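Local coordinates for N-isopropylammelide isopropylaminohydrolase (Burkholderia multivorans ATCC 17616, PDB 6NBO), which belongs to the zinc-binding amidohydrolase family of enzymes, built on a TIM-barrel fold, and carries its zinc ions in the barrel, at residues Val129-Leu138 with Arg167-Ala177; Asp69-Tyr78 with Asn92-His102. One frame throughout, in Å; residues are numbered along the deposited sequence.

Contact 1: Val129-Leu138 with Arg167-Ala177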
loop_
_atom_site.group_PDB
_atom_site.type_symbol
_atom_site.label_atom_id
_atom_site.label_comp_id
_atom_site.label_asym_id
_atom_site.label_seq_id
_atom_site.Cartn_x
_atom_site.Cartn_y
_atom_site.Cartn_z
ATOM N N VAL A 129 -3.122 -16.719 -3.528
ATOM C CA VAL A 129 -3.078 -17.600 -4.691
ATOM C C VAL A 129 -2.502 -18.918 -4.189
ATOM O O VAL A 129 -1.346 -18.964 -3.761
ATOM C CB VAL A 129 -2.228 -17.021 -5.833
ATOM C CG1 VAL A 129 -2.050 -18.043 -6.973
ATOM C CG2 VAL A 129 -2.846 -15.733 -6.369
ATOM N N ASP A 130 -3.308 -19.979 -4.204
ATOM C CA ASP A 130 -2.895 -21.238 -3.591
ATOM C C ASP A 130 -3.715 -22.371 -4.198
ATOM O O ASP A 130 -4.684 -22.137 -4.916
ATOM C CB ASP A 130 -3.080 -21.200 -2.074
ATOM C CG ASP A 130 -4.506 -20.826 -1.672
ATOM O OD1 ASP A 130 -5.459 -21.487 -2.146
ATOM O OD2 ASP A 130 -4.672 -19.872 -0.876
ATOM N N THR A 131 -3.334 -23.606 -3.869
ATOM C CA THR A 131 -4.016 -24.766 -4.431
ATOM C C THR A 131 -5.286 -25.156 -3.669
ATOM O O THR A 131 -5.879 -26.191 -3.985
ATOM C CB THR A 131 -3.057 -25.954 -4.505
ATOM O OG1 THR A 131 -2.507 -26.224 -3.206
ATOM C CG2 THR A 131 -1.927 -25.636 -5.489
ATOM N N ASP A 132 -5.715 -24.369 -2.681
ATOM C CA ASP A 132 -7.063 -24.552 -2.150
ATOM C C ASP A 132 -8.093 -23.900 -3.059
ATOM O O ASP A 132 -9.157 -24.476 -3.314
ATOM C CB ASP A 132 -7.197 -23.953 -0.749
ATOM C CG ASP A 132 -6.288 -24.609 0.262
ATOM O OD1 ASP A 132 -6.017 -25.820 0.145
ATOM O OD2 ASP A 132 -5.851 -23.896 1.180
ATOM N N ALA A 133 -7.785 -22.704 -3.552
ATOM C CA ALA A 133 -8.737 -21.899 -4.296
ATOM C C ALA A 133 -8.339 -21.646 -5.738
ATOM O O ALA A 133 -9.170 -21.151 -6.506
ATOM C CB ALA A 133 -8.936 -20.540 -3.604
ATOM N N GLY A 134 -7.104 -21.947 -6.130
ATOM C CA GLY A 134 -6.704 -21.617 -7.485
ATOM C C GLY A 134 -6.592 -20.114 -7.650
ATOM O O GLY A 134 -6.130 -19.395 -6.757
ATOM N N LEU A 135 -7.015 -19.626 -8.810
ATOM C CA LEU A 135 -7.026 -18.193 -9.081
ATOM C C LEU A 135 -8.354 -17.527 -8.712
ATOM O O LEU A 135 -8.614 -16.406 -9.156
ATOM C CB LEU A 135 -6.718 -17.936 -10.561
ATOM C CG LEU A 135 -5.403 -18.520 -11.103
ATOM C CD1 LEU A 135 -5.166 -18.091 -12.556
ATOM C CD2 LEU A 135 -4.224 -18.138 -10.220
ATOM N N ARG A 136 -9.202 -18.188 -7.917
ATOM C CA ARG A 136 -10.535 -17.633 -7.683
ATOM C C ARG A 136 -10.469 -16.275 -6.993
ATOM O O ARG A 136 -11.199 -15.350 -7.368
ATOM C CB ARG A 136 -11.401 -18.597 -6.871
ATOM C CG ARG A 136 -12.712 -17.933 -6.460
ATOM C CD ARG A 136 -13.815 -18.916 -6.182
ATOM N NE ARG A 136 -13.375 -20.096 -5.450
ATOM C CZ ARG A 136 -13.072 -20.117 -4.154
ATOM N NH1 ARG A 136 -12.709 -21.262 -3.584
ATOM N NH2 ARG A 136 -13.119 -19.002 -3.434
ATOM N N HIS A 137 -9.621 -16.136 -5.967
ATOM C CA HIS A 137 -9.507 -14.839 -5.304
ATOM C C HIS A 137 -8.933 -13.795 -6.251
ATOM O O HIS A 137 -9.382 -12.643 -6.266
ATOM C CB HIS A 137 -8.631 -14.938 -4.051
ATOM C CG HIS A 137 -9.048 -16.012 -3.093
ATOM N ND1 HIS A 137 -10.330 -16.119 -2.597
ATOM C CD2 HIS A 137 -8.343 -17.024 -2.531
ATOM C CE1 HIS A 137 -10.398 -17.154 -1.777
ATOM N NE2 HIS A 137 -9.206 -17.719 -1.719
ATOM N N LEU A 138 -7.920 -14.174 -7.032
ATOM C CA LEU A 138 -7.361 -13.259 -8.022
ATOM C C LEU A 138 -8.432 -12.763 -8.986
ATOM O O LEU A 138 -8.544 -11.557 -9.238
ATOM C CB LEU A 138 -6.231 -13.950 -8.785
ATOM C CG LEU A 138 -5.627 -13.086 -9.888
ATOM C CD1 LEU A 138 -5.018 -11.816 -9.273
ATOM C CD2 LEU A 138 -4.585 -13.885 -10.682
ATOM N N ARG A 167 3.681 -27.363 -1.395
ATOM C CA ARG A 167 2.323 -27.512 -1.913
ATOM C C ARG A 167 2.411 -27.701 -3.420
ATOM O O ARG A 167 2.510 -26.712 -4.168
ATOM C CB ARG A 167 1.461 -26.306 -1.533
ATOM C CG ARG A 167 1.240 -26.229 -0.019
ATOM C CD ARG A 167 0.336 -25.081 0.406
ATOM N NE ARG A 167 -0.967 -25.157 -0.244
ATOM C CZ ARG A 167 -2.059 -25.679 0.306
ATOM N NH1 ARG A 167 -2.020 -26.165 1.546
ATOM N NH2 ARG A 167 -3.195 -25.715 -0.389
ATOM N N PRO A 168 2.391 -28.946 -3.898
ATOM C CA PRO A 168 2.615 -29.217 -5.326
ATOM C C PRO A 168 1.717 -28.387 -6.227
ATOM O O PRO A 168 0.521 -28.222 -5.968
ATOM C CB PRO A 168 2.292 -30.710 -5.451
ATOM C CG PRO A 168 2.572 -31.265 -4.089
ATOM C CD PRO A 168 2.189 -30.183 -3.120
ATOM N N GLY A 169 2.309 -27.849 -7.299
ATOM C CA GLY A 169 1.564 -27.065 -8.261
ATOM C C GLY A 169 1.472 -25.587 -7.960
ATOM O O GLY A 169 1.013 -24.827 -8.822
ATOM N N THR A 170 1.905 -25.150 -6.773
ATOM C CA THR A 170 1.805 -23.739 -6.426
ATOM C C THR A 170 2.690 -22.889 -7.329
ATOM O O THR A 170 2.297 -21.789 -7.729
ATOM C CB THR A 170 2.159 -23.533 -4.950
ATOM O OG1 THR A 170 1.293 -24.335 -4.133
ATOM C CG2 THR A 170 1.983 -22.064 -4.552
ATOM N N ASP A 171 3.880 -23.392 -7.676
ATOM C CA ASP A 171 4.768 -22.652 -8.571
ATOM C C ASP A 171 4.086 -22.334 -9.901
ATOM O O ASP A 171 4.130 -21.194 -10.377
ATOM C CB ASP A 171 6.064 -23.438 -8.791
ATOM C CG ASP A 171 5.826 -24.915 -9.126
ATOM O OD1 ASP A 171 4.660 -25.358 -9.275
ATOM O OD2 ASP A 171 6.829 -25.638 -9.247
ATOM N N ALA A 172 3.448 -23.333 -10.517
ATOM C CA ALA A 172 2.775 -23.104 -11.794
ATOM C C ALA A 172 1.557 -22.204 -11.632
ATOM O O ALA A 172 1.230 -21.423 -12.534
ATOM C CB ALA A 172 2.375 -24.442 -12.423
ATOM N N LEU A 173 0.881 -22.297 -10.492
ATOM C CA LEU A 173 -0.274 -21.450 -10.247
ATOM C C LEU A 173 0.131 -19.988 -10.148
ATOM O O LEU A 173 -0.563 -19.109 -10.666
ATOM C CB LEU A 173 -0.970 -21.904 -8.967
ATOM C CG LEU A 173 -2.344 -21.337 -8.686
ATOM C CD1 LEU A 173 -3.328 -21.752 -9.796
ATOM C CD2 LEU A 173 -2.779 -21.866 -7.348
ATOM N N LEU A 174 1.250 -19.714 -9.477
ATOM C CA LEU A 174 1.749 -18.350 -9.366
ATOM C C LEU A 174 2.122 -17.792 -10.730
ATOM O O LEU A 174 1.885 -16.611 -11.010
ATOM C CB LEU A 174 2.958 -18.316 -8.425
ATOM C CG LEU A 174 2.650 -18.562 -6.942
ATOM C CD1 LEU A 174 3.934 -18.734 -6.098
ATOM C CD2 LEU A 174 1.803 -17.420 -6.389
ATOM N N ALA A 175 2.728 -18.620 -11.586
ATOM C CA ALA A 175 2.985 -18.196 -12.957
ATOM C C ALA A 175 1.681 -17.869 -13.673
ATOM O O ALA A 175 1.576 -16.851 -14.369
ATOM C CB ALA A 175 3.757 -19.283 -13.706
ATOM N N ASP A 176 0.674 -18.736 -13.525
ATOM C CA ASP A 176 -0.639 -18.460 -14.107
ATOM C C ASP A 176 -1.215 -17.154 -13.581
ATOM O O ASP A 176 -1.882 -16.422 -14.319
ATOM C CB ASP A 176 -1.609 -19.603 -13.807
ATOM C CG ASP A 176 -1.244 -20.874 -14.526
ATOM O OD1 ASP A 176 -0.370 -20.822 -15.420
ATOM O OD2 ASP A 176 -1.828 -21.922 -14.192
ATOM N N ALA A 177 -0.977 -16.848 -12.301
ATOM C CA ALA A 177 -1.511 -15.617 -11.728
ATOM C C ALA A 177 -0.892 -14.397 -12.396
ATOM O O ALA A 177 -1.592 -13.432 -12.726
ATOM C CB ALA A 177 -1.256 -15.582 -10.216
HETATM O O HOH W 1 -0.742 -23.500 -2.484
HETATM O O HOH W 2 -0.894 -28.498 -3.490
HETATM O O HOH W 3 -4.929 -27.048 2.505
#

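Contact 2: Asp69-Tyr78 with Asn92-His102. With EDO (1,2-ethanediol), chain I.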
loop_
_atom_site.group_PDB
_atom_site.type_symbol
_atom_site.label_atom_id
_atom_site.label_comp_id
_atom_site.label_asym_id
_atom_site.label_seq_id
_atom_site.Cartn_x
_atom_site.Cartn_y
_atom_site.Cartn_z
ATOM N N ASP A 69 -8.773 -9.174 -0.755
ATOM C CA ASP A 69 -9.541 -10.397 -0.949
ATOM C C ASP A 69 -10.059 -10.956 0.372
ATOM O O ASP A 69 -11.072 -11.661 0.379
ATOM C CB ASP A 69 -8.699 -11.448 -1.691
ATOM C CG ASP A 69 -7.408 -11.832 -0.948
ATOM O OD1 ASP A 69 -6.761 -10.943 -0.340
ATOM O OD2 ASP A 69 -7.037 -13.027 -0.994
ATOM N N LYS A 70 -9.388 -10.659 1.489
ATOM C CA LYS A 70 -9.694 -11.293 2.771
ATOM C C LYS A 70 -10.730 -10.538 3.592
ATOM O O LYS A 70 -11.278 -11.109 4.545
ATOM C CB LYS A 70 -8.438 -11.400 3.649
ATOM C CG LYS A 70 -7.273 -12.262 3.168
ATOM C CD LYS A 70 -6.133 -12.108 4.191
ATOM C CE LYS A 70 -4.806 -12.705 3.730
ATOM N NZ LYS A 70 -4.791 -14.195 3.750
ATOM N N THR A 71 -10.962 -9.264 3.279
ATOM C CA THR A 71 -11.698 -8.371 4.166
ATOM C C THR A 71 -13.153 -8.787 4.294
ATOM O O THR A 71 -13.758 -9.318 3.357
ATOM C CB THR A 71 -11.635 -6.924 3.661
ATOM O OG1 THR A 71 -12.249 -6.060 4.624
ATOM C CG2 THR A 71 -12.355 -6.772 2.320
ATOM N N HIS A 72 -13.711 -8.547 5.484
ATOM C CA HIS A 72 -15.146 -8.660 5.717
ATOM C C HIS A 72 -15.828 -7.296 5.721
ATOM O O HIS A 72 -16.937 -7.159 6.258
ATOM C CB HIS A 72 -15.418 -9.400 7.027
ATOM C CG HIS A 72 -15.018 -10.842 6.992
ATOM N ND1 HIS A 72 -15.677 -11.816 7.712
ATOM C CD2 HIS A 72 -14.028 -11.479 6.318
ATOM C CE1 HIS A 72 -15.109 -12.988 7.488
ATOM N NE2 HIS A 72 -14.104 -12.811 6.648
ATOM N N TRP A 73 -15.178 -6.287 5.153
ATOM C CA TRP A 73 -15.787 -4.967 5.035
ATOM C C TRP A 73 -17.157 -5.083 4.382
ATOM O O TRP A 73 -17.319 -5.779 3.379
ATOM C CB TRP A 73 -14.888 -4.042 4.217
ATOM C CG TRP A 73 -15.242 -2.595 4.416
ATOM C CD1 TRP A 73 -16.074 -1.829 3.643
ATOM C CD2 TRP A 73 -14.798 -1.752 5.487
ATOM N NE1 TRP A 73 -16.164 -0.554 4.168
ATOM C CE2 TRP A 73 -15.389 -0.483 5.297
ATOM C CE3 TRP A 73 -13.952 -1.948 6.586
ATOM C CZ2 TRP A 73 -15.164 0.584 6.168
ATOM C CZ3 TRP A 73 -13.731 -0.884 7.453
ATOM C CH2 TRP A 73 -14.331 0.362 7.236
ATOM N N GLY A 74 -18.154 -4.434 4.984
ATOM C CA GLY A 74 -19.508 -4.512 4.481
ATOM C C GLY A 74 -20.267 -5.763 4.857
ATOM O O GLY A 74 -21.460 -5.860 4.544
ATOM N N MET A 75 -19.633 -6.714 5.517
ATOM C CA MET A 75 -20.285 -7.930 5.966
ATOM C C MET A 75 -20.620 -7.827 7.442
ATOM O O MET A 75 -20.138 -6.930 8.140
ATOM C CB MET A 75 -19.374 -9.133 5.711
ATOM C CG MET A 75 -18.992 -9.342 4.251
ATOM S SD MET A 75 -17.783 -10.680 4.096
ATOM C CE MET A 75 -18.526 -11.958 5.101
ATOM N N PRO A 76 -21.464 -8.723 7.957
ATOM C CA PRO A 76 -21.678 -8.783 9.409
ATOM C C PRO A 76 -20.354 -8.968 10.140
ATOM O O PRO A 76 -19.388 -9.492 9.583
ATOM C CB PRO A 76 -22.594 -10.000 9.584
ATOM C CG PRO A 76 -23.338 -10.088 8.300
ATOM C CD PRO A 76 -22.368 -9.632 7.232
ATOM N N TRP A 77 -20.314 -8.518 11.395
ATOM C CA TRP A 77 -19.093 -8.608 12.186
ATOM C C TRP A 77 -18.590 -10.048 12.230
ATOM O O TRP A 77 -19.361 -10.975 12.463
ATOM C CB TRP A 77 -19.348 -8.100 13.614
ATOM C CG TRP A 77 -18.108 -8.165 14.448
ATOM C CD1 TRP A 77 -17.816 -9.066 15.438
ATOM C CD2 TRP A 77 -16.961 -7.324 14.319
ATOM N NE1 TRP A 77 -16.558 -8.817 15.945
ATOM C CE2 TRP A 77 -16.014 -7.754 15.274
ATOM C CE3 TRP A 77 -16.647 -6.239 13.497
ATOM C CZ2 TRP A 77 -14.779 -7.135 15.429
ATOM C CZ3 TRP A 77 -15.416 -5.629 13.646
ATOM C CH2 TRP A 77 -14.496 -6.080 14.604
ATOM N N TYR A 78 -17.289 -10.237 12.005
ATOM C CA TYR A 78 -16.691 -11.559 12.177
ATOM C C TYR A 78 -16.342 -11.775 13.649
ATOM O O TYR A 78 -15.483 -11.078 14.199
ATOM C CB TYR A 78 -15.442 -11.730 11.304
ATOM C CG TYR A 78 -14.753 -13.061 11.568
ATOM C CD1 TYR A 78 -15.317 -14.260 11.128
ATOM C CD2 TYR A 78 -13.566 -13.122 12.285
ATOM C CE1 TYR A 78 -14.706 -15.486 11.381
ATOM C CE2 TYR A 78 -12.945 -14.341 12.547
ATOM C CZ TYR A 78 -13.516 -15.516 12.089
ATOM O OH TYR A 78 -12.896 -16.714 12.350
ATOM N N ASN A 92 -7.238 -21.283 10.916
ATOM C CA ASN A 92 -8.575 -20.731 11.108
ATOM C C ASN A 92 -9.093 -20.095 9.824
ATOM O O ASN A 92 -10.256 -20.300 9.449
ATOM C CB ASN A 92 -8.584 -19.707 12.241
ATOM C CG ASN A 92 -9.910 -18.962 12.335
ATOM O OD1 ASN A 92 -10.887 -19.477 12.879
ATOM N ND2 ASN A 92 -9.951 -17.753 11.796
ATOM N N GLU A 93 -8.248 -19.320 9.139
ATOM C CA GLU A 93 -8.665 -18.695 7.887
ATOM C C GLU A 93 -9.057 -19.738 6.847
ATOM O O GLU A 93 -10.073 -19.586 6.157
ATOM C CB GLU A 93 -7.548 -17.807 7.345
ATOM C CG GLU A 93 -7.886 -17.144 6.014
ATOM C CD GLU A 93 -6.757 -16.269 5.504
ATOM O OE1 GLU A 93 -5.589 -16.710 5.581
ATOM O OE2 GLU A 93 -7.037 -15.139 5.042
ATOM N N ARG A 94 -8.257 -20.801 6.715
ATOM C CA ARG A 94 -8.552 -21.833 5.725
ATOM C C ARG A 94 -9.876 -22.528 6.029
ATOM O O ARG A 94 -10.648 -22.835 5.111
ATOM C CB ARG A 94 -7.394 -22.836 5.658
ATOM C CG ARG A 94 -7.732 -24.141 4.950
ATOM C CD ARG A 94 -6.519 -24.813 4.300
ATOM N NE ARG A 94 -5.297 -24.739 5.101
ATOM C CZ ARG A 94 -4.214 -24.052 4.748
ATOM N NH1 ARG A 94 -4.198 -23.380 3.602
ATOM N NH2 ARG A 94 -3.143 -24.040 5.532
ATOM N N HIS A 95 -10.168 -22.768 7.314
ATOM C CA HIS A 95 -11.445 -23.376 7.682
ATOM C C HIS A 95 -12.610 -22.427 7.416
ATOM O O HIS A 95 -13.682 -22.861 6.981
ATOM C CB HIS A 95 -11.428 -23.806 9.150
ATOM C CG HIS A 95 -12.752 -24.299 9.655
ATOM N ND1 HIS A 95 -13.659 -23.478 10.292
ATOM C CD2 HIS A 95 -13.319 -25.529 9.621
ATOM C CE1 HIS A 95 -14.728 -24.180 10.625
ATOM N NE2 HIS A 95 -14.547 -25.427 10.229
ATOM N N TYR A 96 -12.424 -21.129 7.669
ATOM C CA TYR A 96 -13.489 -20.170 7.391
ATOM C C TYR A 96 -13.859 -20.175 5.911
ATOM O O TYR A 96 -15.042 -20.253 5.555
ATOM C CB TYR A 96 -13.078 -18.763 7.837
ATOM C CG TYR A 96 -13.991 -17.705 7.248
ATOM C CD1 TYR A 96 -15.291 -17.545 7.724
ATOM C CD2 TYR A 96 -13.574 -16.900 6.189
ATOM C CE1 TYR A 96 -16.144 -16.598 7.178
ATOM C CE2 TYR A 96 -14.421 -15.945 5.634
ATOM C CZ TYR A 96 -15.711 -15.806 6.134
ATOM O OH TYR A 96 -16.570 -14.870 5.602
ATOM N N ARG A 97 -12.854 -20.105 5.031
ATOM C CA ARG A 97 -13.098 -20.093 3.590
ATOM C C ARG A 97 -13.685 -21.403 3.078
ATOM O O ARG A 97 -14.350 -21.404 2.037
ATOM C CB ARG A 97 -11.798 -19.784 2.851
ATOM C CG ARG A 97 -11.401 -18.326 2.922
ATOM C CD ARG A 97 -10.051 -18.081 2.285
ATOM N NE ARG A 97 -9.897 -16.685 1.882
ATOM C CZ ARG A 97 -8.748 -16.140 1.495
ATOM N NH1 ARG A 97 -7.640 -16.872 1.470
ATOM N NH2 ARG A 97 -8.706 -14.863 1.140
ATOM N N ALA A 98 -13.456 -22.511 3.777
ATOM C CA ALA A 98 -13.946 -23.813 3.356
ATOM C C ALA A 98 -15.195 -24.247 4.113
ATOM O O ALA A 98 -15.602 -25.408 4.006
ATOM C CB ALA A 98 -12.846 -24.860 3.510
ATOM N N THR A 99 -15.800 -23.347 4.888
ATOM C CA THR A 99 -17.103 -23.592 5.487
ATOM C C THR A 99 -18.060 -22.422 5.316
ATOM O O THR A 99 -19.237 -22.559 5.666
ATOM C CB THR A 99 -16.970 -23.921 6.985
ATOM O OG1 THR A 99 -16.169 -22.922 7.633
ATOM C CG2 THR A 99 -16.345 -25.307 7.187
ATOM N N SER A 100 -17.599 -21.290 4.794
ATOM C CA SER A 100 -18.432 -20.141 4.487
ATOM C C SER A 100 -18.435 -19.912 2.979
ATOM O O SER A 100 -17.727 -20.582 2.220
ATOM C CB SER A 100 -17.945 -18.897 5.232
ATOM O OG SER A 100 -16.880 -18.260 4.538
ATOM N N GLY A 101 -19.245 -18.955 2.543
ATOM C CA GLY A 101 -19.258 -18.583 1.145
ATOM C C GLY A 101 -18.694 -17.196 0.929
ATOM O O GLY A 101 -19.316 -16.370 0.255
ATOM N N HIS A 102 -17.519 -16.922 1.498
ATOM C CA HIS A 102 -16.949 -15.582 1.410
ATOM C C HIS A 102 -16.645 -15.227 -0.041
ATOM O O HIS A 102 -16.037 -16.012 -0.775
ATOM C CB HIS A 102 -15.682 -15.475 2.260
ATOM C CG HIS A 102 -15.089 -14.096 2.285
ATOM N ND1 HIS A 102 -14.178 -13.659 1.348
ATOM C CD2 HIS A 102 -15.279 -13.057 3.134
ATOM C CE1 HIS A 102 -13.833 -12.412 1.615
ATOM N NE2 HIS A 102 -14.487 -12.024 2.695
HETATM C C1 EDO I . -17.810 -1.777 7.682
HETATM O O1 EDO I . -18.011 -3.157 7.344
HETATM C C2 EDO I . -18.655 -0.887 6.782
HETATM O O2 EDO I . -20.008 -1.361 6.788
#

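Contact 1: Val129-Leu138 with Arg167-Ala177
Leu173 drives its branched end between Val129 and Leu135, and here the contact is dense. Its CG lies 3.7 Å from Val129 CG1, a methyl that chi1 of 173° swings away from the backbone N and onto helix 170-180; the same methyl also meets Leu174 CD2. Leu135 slides past Leu173 in the opposite direction, with CD2 3.7 Å from Leu173 CD1, and Leu135 CD2 and Leu138 CD2 both reach Ala177 CB. In the TIM barrel this packs the loop leaving strand 120-128, together with the start of helix 136-147, against the next helix of the barrel's outer layer. Asp130 shapes that loop as an Asx motif, its OD1 accepting from Ala133 N at 3.0 Å. The other side, by Thr131, is looser, polar and wet. Arg167, bent at chi3 (57°), brings NH2 to Thr131 OG1 at 2.9 Å, a partner tilted 34° from the guanidinium plane. The same nitrogen makes a weak bond within a salt bridge to Asp132 OD1, near the guanidinium edge, with the carboxylate turned almost perpendicular. One water takes hydrogen bonds from Thr131 N and Arg167 NE and gives one to Thr170 OG1; a second links Thr131 OG1 to Pro168 O.

Contact 2: Asp69-Tyr78 with Asn92-His102
Lys70 NZ is gripped by both carboxylate oxygens of Glu93, strongly by OE2 on its syn lone pair at 2.8 Å and weakly by OE1, while Asp128 and Gln161 also hold the ammonium. The lysine crosses Glu93 at about a right angle; extended as far as CE, it runs CG and CD past OE2, and the bend at chi4 (-73°) then turns NZ onto the carboxylate. Asp69 OD2 takes a longer bond, 3.3 Å, from Arg97 NH2, above the carboxylate plane, and also accepts from the backbone N of Asp128. Arg97 NH1 and Lys70 NZ both form salt bridges with Asp128 OD2, which probably eases the closeness of their like charges. His102 NE2 points its N-H in the ring plane at Thr71 O, 2.9 Å away, but reaches that oxygen from above the carbonyl plane. His72 meets both His102 and Tyr96 obliquely, its CE1 3.0 Å from Tyr96 OH. Met75 SD sits 3.6 Å from His102 CD2. Tyr78 turns an edge to the face of Tyr96, centroids 5.8 Å apart, and its OH accepts from Asn92 ND2 at 3.2 Å, lying in the amide plane. Charged network and aromatic cluster fasten helix 89-97 and the turn after it to the loop following strand 56-66; the zinc ligands His65 and His67 lie at and just beyond that strand's end in this amidohydrolase barrel.

How the contacts relate
Both segments of contact 2 come earlier in the chain than those of contact 1; the centres of the contacts are about 19 Å apart, and both lie about 22 Å from the centre of the chain. Contact 2 belongs to the loop after strand 56-66 and helix 89-97; contact 1 to the loop after strand 120-128 and helices 136-147 and 170-180. The strands 56-66 and 120-128 are parallel neighbours, so the loops that follow them meet. Arg94 joins Asp132 in a salt bridge 3.0 Å long between Arg94 NH1 and Asp132 OD2, and His137 packs on Arg97 and Asp69. Helix 89-97 is thus tied to both loops at the end of the barrel where the zinc ions sit.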